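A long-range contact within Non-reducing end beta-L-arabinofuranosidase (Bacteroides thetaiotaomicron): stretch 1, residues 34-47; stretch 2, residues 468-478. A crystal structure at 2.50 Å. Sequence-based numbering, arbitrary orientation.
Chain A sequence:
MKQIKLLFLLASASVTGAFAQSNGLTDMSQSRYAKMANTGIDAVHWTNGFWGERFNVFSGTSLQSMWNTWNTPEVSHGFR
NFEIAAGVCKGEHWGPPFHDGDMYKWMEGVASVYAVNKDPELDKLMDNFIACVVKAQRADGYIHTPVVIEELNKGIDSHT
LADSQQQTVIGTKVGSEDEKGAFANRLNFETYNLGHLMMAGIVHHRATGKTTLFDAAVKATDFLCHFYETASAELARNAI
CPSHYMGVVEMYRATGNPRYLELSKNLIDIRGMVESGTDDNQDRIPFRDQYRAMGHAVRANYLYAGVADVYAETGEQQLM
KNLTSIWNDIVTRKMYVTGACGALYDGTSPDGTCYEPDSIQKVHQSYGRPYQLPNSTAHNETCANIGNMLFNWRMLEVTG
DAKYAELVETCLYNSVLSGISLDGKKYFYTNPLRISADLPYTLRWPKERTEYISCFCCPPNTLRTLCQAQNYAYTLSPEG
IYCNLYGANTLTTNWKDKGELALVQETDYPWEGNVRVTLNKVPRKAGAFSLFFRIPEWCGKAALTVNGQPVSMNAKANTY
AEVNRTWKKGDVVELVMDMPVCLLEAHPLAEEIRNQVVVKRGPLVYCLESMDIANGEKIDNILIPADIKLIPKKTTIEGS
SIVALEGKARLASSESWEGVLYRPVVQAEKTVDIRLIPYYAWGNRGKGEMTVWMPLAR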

# COMPACT_ATOMS: atom_id res chain seq x y z
N ALA A 34 -7.44 -17.16 10.93
CA ALA A 34 -6.67 -16.79 9.78
C ALA A 34 -6.67 -18.00 8.88
O ALA A 34 -6.93 -19.11 9.34
CB ALA A 34 -5.26 -16.44 10.20
N LYS A 35 -6.39 -17.78 7.60
CA LYS A 35 -6.25 -18.85 6.61
C LYS A 35 -4.86 -18.93 6.00
O LYS A 35 -4.42 -20.00 5.57
CB LYS A 35 -7.29 -18.66 5.51
CG LYS A 35 -8.68 -18.44 6.10
CD LYS A 35 -9.80 -19.04 5.28
CE LYS A 35 -10.82 -19.70 6.21
NZ LYS A 35 -11.81 -20.46 5.40
N MET A 36 -4.19 -17.78 5.95
CA MET A 36 -2.81 -17.68 5.53
C MET A 36 -2.02 -16.85 6.52
O MET A 36 -2.59 -16.06 7.27
CB MET A 36 -2.72 -16.95 4.22
CG MET A 36 -3.53 -17.53 3.10
SD MET A 36 -3.48 -16.30 1.80
CE MET A 36 -4.25 -17.19 0.45
N ALA A 37 -0.71 -17.01 6.48
CA ALA A 37 0.21 -16.22 7.28
C ALA A 37 1.41 -15.79 6.42
O ALA A 37 1.62 -16.31 5.31
CB ALA A 37 0.65 -17.02 8.48
N ASN A 38 2.15 -14.78 6.90
CA ASN A 38 3.34 -14.29 6.20
C ASN A 38 4.47 -15.34 6.16
O ASN A 38 4.54 -16.27 6.98
CB ASN A 38 3.92 -13.02 6.86
CG ASN A 38 3.21 -11.71 6.44
OD1 ASN A 38 1.99 -11.62 6.34
ND2 ASN A 38 4.00 -10.67 6.26
N THR A 39 5.34 -15.17 5.18
CA THR A 39 6.69 -15.69 5.20
C THR A 39 7.46 -14.87 6.23
O THR A 39 7.11 -13.72 6.51
CB THR A 39 7.43 -15.53 3.85
OG1 THR A 39 7.82 -14.16 3.65
CG2 THR A 39 6.60 -16.00 2.71
N GLY A 40 8.53 -15.47 6.75
CA GLY A 40 9.40 -14.82 7.73
C GLY A 40 9.98 -13.56 7.14
O GLY A 40 10.12 -13.42 5.94
N ILE A 41 10.29 -12.61 8.02
CA ILE A 41 10.77 -11.29 7.61
C ILE A 41 12.10 -11.37 6.85
O ILE A 41 12.40 -10.49 6.05
CB ILE A 41 10.82 -10.33 8.85
CG1 ILE A 41 10.95 -8.88 8.41
CG2 ILE A 41 11.93 -10.70 9.82
CD1 ILE A 41 10.62 -7.91 9.52
N ASP A 42 12.85 -12.45 7.10
CA ASP A 42 14.16 -12.75 6.46
C ASP A 42 14.15 -13.71 5.24
O ASP A 42 15.20 -13.90 4.57
CB ASP A 42 15.15 -13.29 7.53
CG ASP A 42 14.67 -14.59 8.25
OD1 ASP A 42 13.49 -15.01 8.20
OD2 ASP A 42 15.52 -15.21 8.92
N ALA A 43 12.99 -14.28 4.93
CA ALA A 43 12.86 -15.34 3.92
C ALA A 43 12.90 -14.93 2.46
O ALA A 43 13.31 -15.73 1.63
CB ALA A 43 11.58 -16.12 4.17
N VAL A 44 12.47 -13.72 2.12
CA VAL A 44 12.36 -13.29 0.73
C VAL A 44 13.35 -12.15 0.50
O VAL A 44 13.33 -11.19 1.25
CB VAL A 44 10.91 -12.86 0.38
CG1 VAL A 44 10.78 -12.45 -1.08
CG2 VAL A 44 9.92 -14.00 0.67
N HIS A 45 14.24 -12.29 -0.49
CA HIS A 45 15.06 -11.17 -1.00
C HIS A 45 14.69 -10.88 -2.46
O HIS A 45 14.68 -11.79 -3.27
CB HIS A 45 16.58 -11.46 -1.04
CG HIS A 45 17.15 -12.11 0.18
ND1 HIS A 45 16.58 -12.04 1.43
CD2 HIS A 45 18.31 -12.80 0.34
CE1 HIS A 45 17.34 -12.69 2.30
NE2 HIS A 45 18.39 -13.16 1.66
N TRP A 46 14.42 -9.61 -2.78
CA TRP A 46 14.42 -9.17 -4.18
C TRP A 46 15.83 -9.39 -4.75
O TRP A 46 16.82 -9.16 -4.04
CB TRP A 46 14.08 -7.67 -4.35
CG TRP A 46 12.77 -7.24 -3.84
CD1 TRP A 46 12.54 -6.24 -2.92
CD2 TRP A 46 11.49 -7.77 -4.18
NE1 TRP A 46 11.19 -6.12 -2.68
CE2 TRP A 46 10.52 -7.05 -3.44
CE3 TRP A 46 11.06 -8.79 -5.04
CZ2 TRP A 46 9.16 -7.30 -3.54
CZ3 TRP A 46 9.70 -9.05 -5.14
CH2 TRP A 46 8.77 -8.30 -4.39
N THR A 47 15.88 -9.77 -6.03
CA THR A 47 17.09 -9.97 -6.80
C THR A 47 17.15 -8.97 -7.97
O THR A 47 17.49 -7.82 -7.75
CB THR A 47 17.20 -11.43 -7.27
OG1 THR A 47 16.04 -11.79 -8.01
CG2 THR A 47 17.29 -12.37 -6.09
N GLN A 468 9.87 -2.76 3.01
CA GLN A 468 9.30 -4.05 3.39
C GLN A 468 8.55 -4.75 2.29
O GLN A 468 8.01 -5.82 2.54
CB GLN A 468 8.32 -3.82 4.52
CG GLN A 468 8.97 -3.41 5.83
CD GLN A 468 7.96 -2.86 6.79
OE1 GLN A 468 6.84 -2.49 6.38
NE2 GLN A 468 8.33 -2.78 8.06
N ALA A 469 8.49 -4.18 1.09
CA ALA A 469 7.73 -4.74 -0.04
C ALA A 469 7.89 -6.25 -0.17
O ALA A 469 6.91 -6.96 -0.33
CB ALA A 469 8.15 -4.08 -1.33
N GLN A 470 9.12 -6.75 -0.09
CA GLN A 470 9.41 -8.21 -0.16
C GLN A 470 8.58 -9.09 0.77
O GLN A 470 8.36 -10.26 0.44
CB GLN A 470 10.89 -8.55 0.06
CG GLN A 470 11.47 -8.16 1.42
CD GLN A 470 11.84 -6.71 1.50
OE1 GLN A 470 11.80 -5.99 0.48
NE2 GLN A 470 12.19 -6.24 2.69
N ASN A 471 8.14 -8.53 1.90
CA ASN A 471 7.30 -9.23 2.86
C ASN A 471 5.87 -9.40 2.42
O ASN A 471 5.09 -9.99 3.16
CB ASN A 471 7.30 -8.52 4.20
CG ASN A 471 8.60 -8.66 4.92
OD1 ASN A 471 8.82 -9.67 5.62
ND2 ASN A 471 9.46 -7.68 4.78
N TYR A 472 5.53 -8.90 1.22
CA TYR A 472 4.22 -9.08 0.59
C TYR A 472 4.21 -10.05 -0.65
O TYR A 472 3.17 -10.26 -1.28
CB TYR A 472 3.68 -7.68 0.21
CG TYR A 472 3.47 -6.80 1.44
CD1 TYR A 472 2.28 -6.87 2.15
CD2 TYR A 472 4.48 -5.97 1.93
CE1 TYR A 472 2.10 -6.15 3.31
CE2 TYR A 472 4.31 -5.23 3.10
CZ TYR A 472 3.11 -5.32 3.79
OH TYR A 472 2.87 -4.58 4.92
N ALA A 473 5.35 -10.67 -0.97
CA ALA A 473 5.45 -11.44 -2.21
C ALA A 473 4.73 -12.76 -2.12
O ALA A 473 4.09 -13.14 -3.07
CB ALA A 473 6.90 -11.66 -2.60
N TYR A 474 4.80 -13.42 -0.96
CA TYR A 474 4.17 -14.74 -0.77
C TYR A 474 3.37 -14.81 0.53
O TYR A 474 3.58 -14.02 1.45
CB TYR A 474 5.24 -15.86 -0.70
CG TYR A 474 6.22 -15.98 -1.86
CD1 TYR A 474 5.93 -16.76 -3.00
CD2 TYR A 474 7.48 -15.38 -1.81
CE1 TYR A 474 6.84 -16.89 -4.06
CE2 TYR A 474 8.39 -15.51 -2.85
CZ TYR A 474 8.06 -16.26 -3.98
OH TYR A 474 8.96 -16.37 -5.00
N THR A 475 2.45 -15.76 0.61
CA THR A 475 1.97 -16.22 1.91
C THR A 475 2.02 -17.72 1.96
O THR A 475 2.17 -18.39 0.94
CB THR A 475 0.52 -15.79 2.14
OG1 THR A 475 -0.25 -16.17 0.99
CG2 THR A 475 0.40 -14.26 2.38
N LEU A 476 1.83 -18.26 3.15
CA LEU A 476 1.77 -19.72 3.36
C LEU A 476 0.43 -20.14 3.93
O LEU A 476 -0.32 -19.31 4.46
CB LEU A 476 2.87 -20.17 4.32
CG LEU A 476 4.26 -19.54 4.19
CD1 LEU A 476 5.09 -19.82 5.43
CD2 LEU A 476 4.96 -20.04 2.92
N SER A 477 0.16 -21.44 3.83
CA SER A 477 -0.91 -22.10 4.58
C SER A 477 -0.51 -23.56 4.69
O SER A 477 0.53 -23.94 4.17
CB SER A 477 -2.28 -21.92 3.91
OG SER A 477 -2.44 -22.67 2.74
N PRO A 478 -1.31 -24.39 5.38
CA PRO A 478 -0.97 -25.82 5.42
C PRO A 478 -1.02 -26.54 4.05
O PRO A 478 -0.29 -27.51 3.84
CB PRO A 478 -2.01 -26.41 6.39
CG PRO A 478 -2.43 -25.25 7.22
CD PRO A 478 -2.43 -24.08 6.28

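The two stretches, more than 420 residues apart in sequence, run antiparallel and meet in two different ways. At one end they pair as extended chains: Ala 37 N donates to Leu 476 O (3.1 Å), and Leu 476 N donates to Ala 37 O (2.9 Å) in a nearly straight bond. This reciprocal pair joins the two backbones, with Ala 37 CA and Leu 476 CA 5.5 Å apart. Beside it, Met 36 CA lies 3.2 Å from Leu 476 O, a CA-H...O contact. Farther along, both chains leave the extended form. Stretch 1 makes a type I turn from Gly 40 to Ala 43, closed by Ala 43 N to Gly 40 O (3.2 Å), and then becomes strand again at 44-46; stretch 2 is a 3-10 segment at 469-472. There the contact passes to side chains.

Ala 37 and Leu 476 point to the same face of the paired strands. Ala 37 adds only a methyl to that face, while the longer leucine runs toward Asn 38 and Thr 39, its CD1 3.9 Å from Asn 38 O. Thr 39 follows, its methyl CG2 packing 3.7 Å from Tyr 474 CB; its hydroxyl turns instead to its own chain, in a weak hydrogen bond from OG1 to Gly 40 O (3.3 Å). A beta-branched threonine can thus serve apolar and polar neighbors at once.

Asn 471 is buried, with 89 Å² of its surface covered by stretch 1. Its ND2 donates to Gln 468 O (3.3 Å), bracing the 3-10 segment, while its OD1 sits 3.2 Å from Ile 41 CA, against the turn. The amide can therefore be buried without leaving its donor group unused.

Val 44 points toward stretch 2 and fills an apolar site: CG1 lies 4.2 Å from Ala 473 CB, and CG2 meets the edge of the Tyr 474 ring, 3.7 Å from CD2. A compact branched side chain with two methyls suits a place with two such neighbors.

Trp 46 starts sideways, but its chi1 of -59° (m) and chi2 of 124° bring the indole over the 3-10 segment. Gln 470 CB lies over the five-membered ring, 3.9 Å from its centroid, in a CH-pi contact. The outer ring extends toward two alanines, with CZ2 4.0 Å from Ala 469 CB and CH2 4.2 Å from Ala 473 CB. Broad and flat, the indole packs against the Gln 470 CB methylene and the methyls of Ala 469 and Ala 473. Altogether the contact buries 867 Å², counting both sides.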